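Local coordinates for aminotransferase (Helicobacter pylori, PDB 2FNU), which transfers an amino group from glutamate to a UDP-linked 4-keto hexose in pyridoxal phosphate-dependent synthesis of pseudaminic acid, the sugar that modifies flagellin, at residues 299-304 with 367-372. Residues are numbered along the deposited sequence; the frame is centred on the assembly and turned at random.
Sequences KLILES and KTFESF
Ile301 branches between Phe369 and Phe372 of segment 367-372. From CB, which holds CG1 beside the backbone N (chi1 -70°), CG1 rises over one face of the Phe372 ring, 3.7 Å from its centroid and 8° off the normal, a centred CH-pi contact. CG2, anti to the backbone N, turns instead to Phe369, whose CZ lies 3.9 Å away. The tip, CD1, extends past CG1 and reaches Phe369 CE2 at 4.0 Å. The two helices involved, 298-307 and the closing helix 355-370, pack together in the C-terminal part of this DegT/DnrJ/EryC1 aminotransferase, where Phe294 and Met290 touch both Ile301 and Phe369. Phe372, in the turn at the C-terminal end of helix 355-370, meets Leu300 at its ring edge, with CE2 3.6 Å from Leu300 CB. One turn further along helix 298-307, Ser304 meets Thr368, whose CG2 lies 3.4 Å from Ser304 OG, while Thr368 OG1 hydrogen-bonds to Ser364 O. No hydrogen bond crosses between the segments, so apolar contact carries the pairing. Thr368 O receives two donors from the turn, Ser371 N and Ser371 OG, the latter at 2.6 Å and on a lone pair in the carbonyl plane.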
loop_
_atom_site.group_PDB
_atom_site.type_symbol
_atom_site.label_atom_id
_atom_site.label_comp_id
_atom_site.label_asym_id
_atom_site.label_seq_id
_atom_site.Cartn_x
_atom_site.Cartn_y
_atom_site.Cartn_z
ATOM N N LYS B 299 -23.075 -23.770 10.524
ATOM C CA LYS B 299 -22.442 -23.001 11.593
ATOM C C LYS B 299 -22.023 -23.907 12.760
ATOM O O LYS B 299 -20.935 -23.742 13.307
ATOM C CB LYS B 299 -23.356 -21.875 12.096
ATOM C CG LYS B 299 -22.667 -20.898 13.048
ATOM C CD LYS B 299 -21.501 -20.178 12.369
ATOM C CE LYS B 299 -20.600 -19.487 13.387
ATOM N NZ LYS B 299 -21.216 -18.259 13.966
ATOM N N LEU B 300 -22.883 -24.853 13.138
ATOM C CA LEU B 300 -22.554 -25.797 14.213
ATOM C C LEU B 300 -21.372 -26.699 13.838
ATOM O O LEU B 300 -20.515 -26.993 14.676
ATOM C CB LEU B 300 -23.765 -26.648 14.587
ATOM C CG LEU B 300 -24.925 -25.896 15.253
ATOM C CD1 LEU B 300 -26.042 -26.870 15.586
ATOM C CD2 LEU B 300 -24.461 -25.155 16.501
ATOM N N ILE B 301 -21.331 -27.116 12.577
ATOM C CA ILE B 301 -20.210 -27.927 12.068
ATOM C C ILE B 301 -18.894 -27.156 12.153
ATOM O O ILE B 301 -17.893 -27.665 12.686
ATOM C CB ILE B 301 -20.479 -28.406 10.626
ATOM C CG1 ILE B 301 -21.597 -29.455 10.628
ATOM C CG2 ILE B 301 -19.196 -28.974 9.989
ATOM C CD1 ILE B 301 -22.130 -29.786 9.252
ATOM N N LEU B 302 -18.914 -25.915 11.676
ATOM C CA LEU B 302 -17.736 -25.050 11.754
ATOM C C LEU B 302 -17.292 -24.804 13.189
ATOM O O LEU B 302 -16.093 -24.867 13.485
ATOM C CB LEU B 302 -17.994 -23.717 11.042
ATOM C CG LEU B 302 -18.139 -23.767 9.520
ATOM C CD1 LEU B 302 -18.731 -22.454 9.046
ATOM C CD2 LEU B 302 -16.791 -24.033 8.837
ATOM N N GLU B 303 -18.253 -24.524 14.073
ATOM C CA GLU B 303 -17.960 -24.352 15.500
ATOM C C GLU B 303 -17.374 -25.625 16.125
ATOM O O GLU B 303 -16.447 -25.550 16.936
ATOM C CB GLU B 303 -19.209 -23.884 16.261
ATOM C CG GLU B 303 -19.566 -22.427 15.964
ATOM C CD GLU B 303 -20.965 -22.012 16.424
ATOM O OE1 GLU B 303 -21.792 -22.883 16.778
ATOM O OE2 GLU B 303 -21.236 -20.793 16.407
ATOM N N SER B 304 -17.879 -26.783 15.704
ATOM C CA SER B 304 -17.350 -28.059 16.180
ATOM C C SER B 304 -15.906 -28.270 15.710
ATOM O O SER B 304 -15.041 -28.680 16.492
ATOM C CB SER B 304 -18.256 -29.202 15.721
ATOM O OG SER B 304 -17.773 -30.461 16.176
ATOM N N LYS B 367 -14.757 -37.368 12.187
ATOM C CA LYS B 367 -15.462 -37.564 13.462
ATOM C C LYS B 367 -16.491 -36.473 13.678
ATOM O O LYS B 367 -17.564 -36.736 14.194
ATOM C CB LYS B 367 -14.496 -37.610 14.646
ATOM C CG LYS B 367 -13.614 -38.860 14.679
ATOM C CD LYS B 367 -14.433 -40.150 14.669
ATOM C CE LYS B 367 -13.532 -41.377 14.655
ATOM N NZ LYS B 367 -14.241 -42.586 14.143
ATOM N N THR B 368 -16.151 -35.250 13.277
ATOM C CA THR B 368 -17.048 -34.119 13.421
ATOM C C THR B 368 -18.320 -34.352 12.608
ATOM O O THR B 368 -19.443 -34.231 13.124
ATOM C CB THR B 368 -16.352 -32.820 12.966
ATOM O OG1 THR B 368 -15.216 -32.580 13.803
ATOM C CG2 THR B 368 -17.317 -31.637 13.044
ATOM N N PHE B 369 -18.159 -34.685 11.332
ATOM C CA PHE B 369 -19.311 -34.938 10.476
ATOM C C PHE B 369 -20.149 -36.104 10.973
ATOM O O PHE B 369 -21.377 -36.041 10.963
ATOM C CB PHE B 369 -18.880 -35.133 9.026
ATOM C CG PHE B 369 -18.720 -33.838 8.290
ATOM C CD1 PHE B 369 -17.494 -33.175 8.281
ATOM C CD2 PHE B 369 -19.815 -33.246 7.663
ATOM C CE1 PHE B 369 -17.356 -31.942 7.624
ATOM C CE2 PHE B 369 -19.688 -32.020 6.993
ATOM C CZ PHE B 369 -18.455 -31.368 6.973
ATOM N N GLU B 370 -19.478 -37.147 11.437
ATOM C CA GLU B 370 -20.167 -38.322 11.957
ATOM C C GLU B 370 -21.114 -37.942 13.096
ATOM O O GLU B 370 -22.177 -38.552 13.255
ATOM C CB GLU B 370 -19.141 -39.353 12.427
ATOM C CG GLU B 370 -19.739 -40.725 12.792
ATOM C CD GLU B 370 -18.695 -41.681 13.343
ATOM O OE1 GLU B 370 -17.699 -41.215 13.946
ATOM O OE2 GLU B 370 -18.865 -42.909 13.179
ATOM N N SER B 371 -20.737 -36.930 13.876
ATOM C CA SER B 371 -21.501 -36.557 15.074
ATOM C C SER B 371 -22.837 -35.875 14.775
ATOM O O SER B 371 -23.672 -35.740 15.669
ATOM C CB SER B 371 -20.660 -35.659 15.982
ATOM O OG SER B 371 -20.562 -34.353 15.437
ATOM N N PHE B 372 -23.036 -35.434 13.535
ATOM C CA PHE B 372 -24.249 -34.704 13.170
ATOM C C PHE B 372 -25.279 -35.627 12.547
ATOM O O PHE B 372 -25.188 -35.975 11.369
ATOM C CB PHE B 372 -23.917 -33.529 12.240
ATOM C CG PHE B 372 -23.333 -32.360 12.961
ATOM C CD1 PHE B 372 -21.977 -32.334 13.274
ATOM C CD2 PHE B 372 -24.138 -31.299 13.366
ATOM C CE1 PHE B 372 -21.421 -31.273 13.972
ATOM C CE2 PHE B 372 -23.594 -30.224 14.065
ATOM C CZ PHE B 372 -22.228 -30.206 14.371
#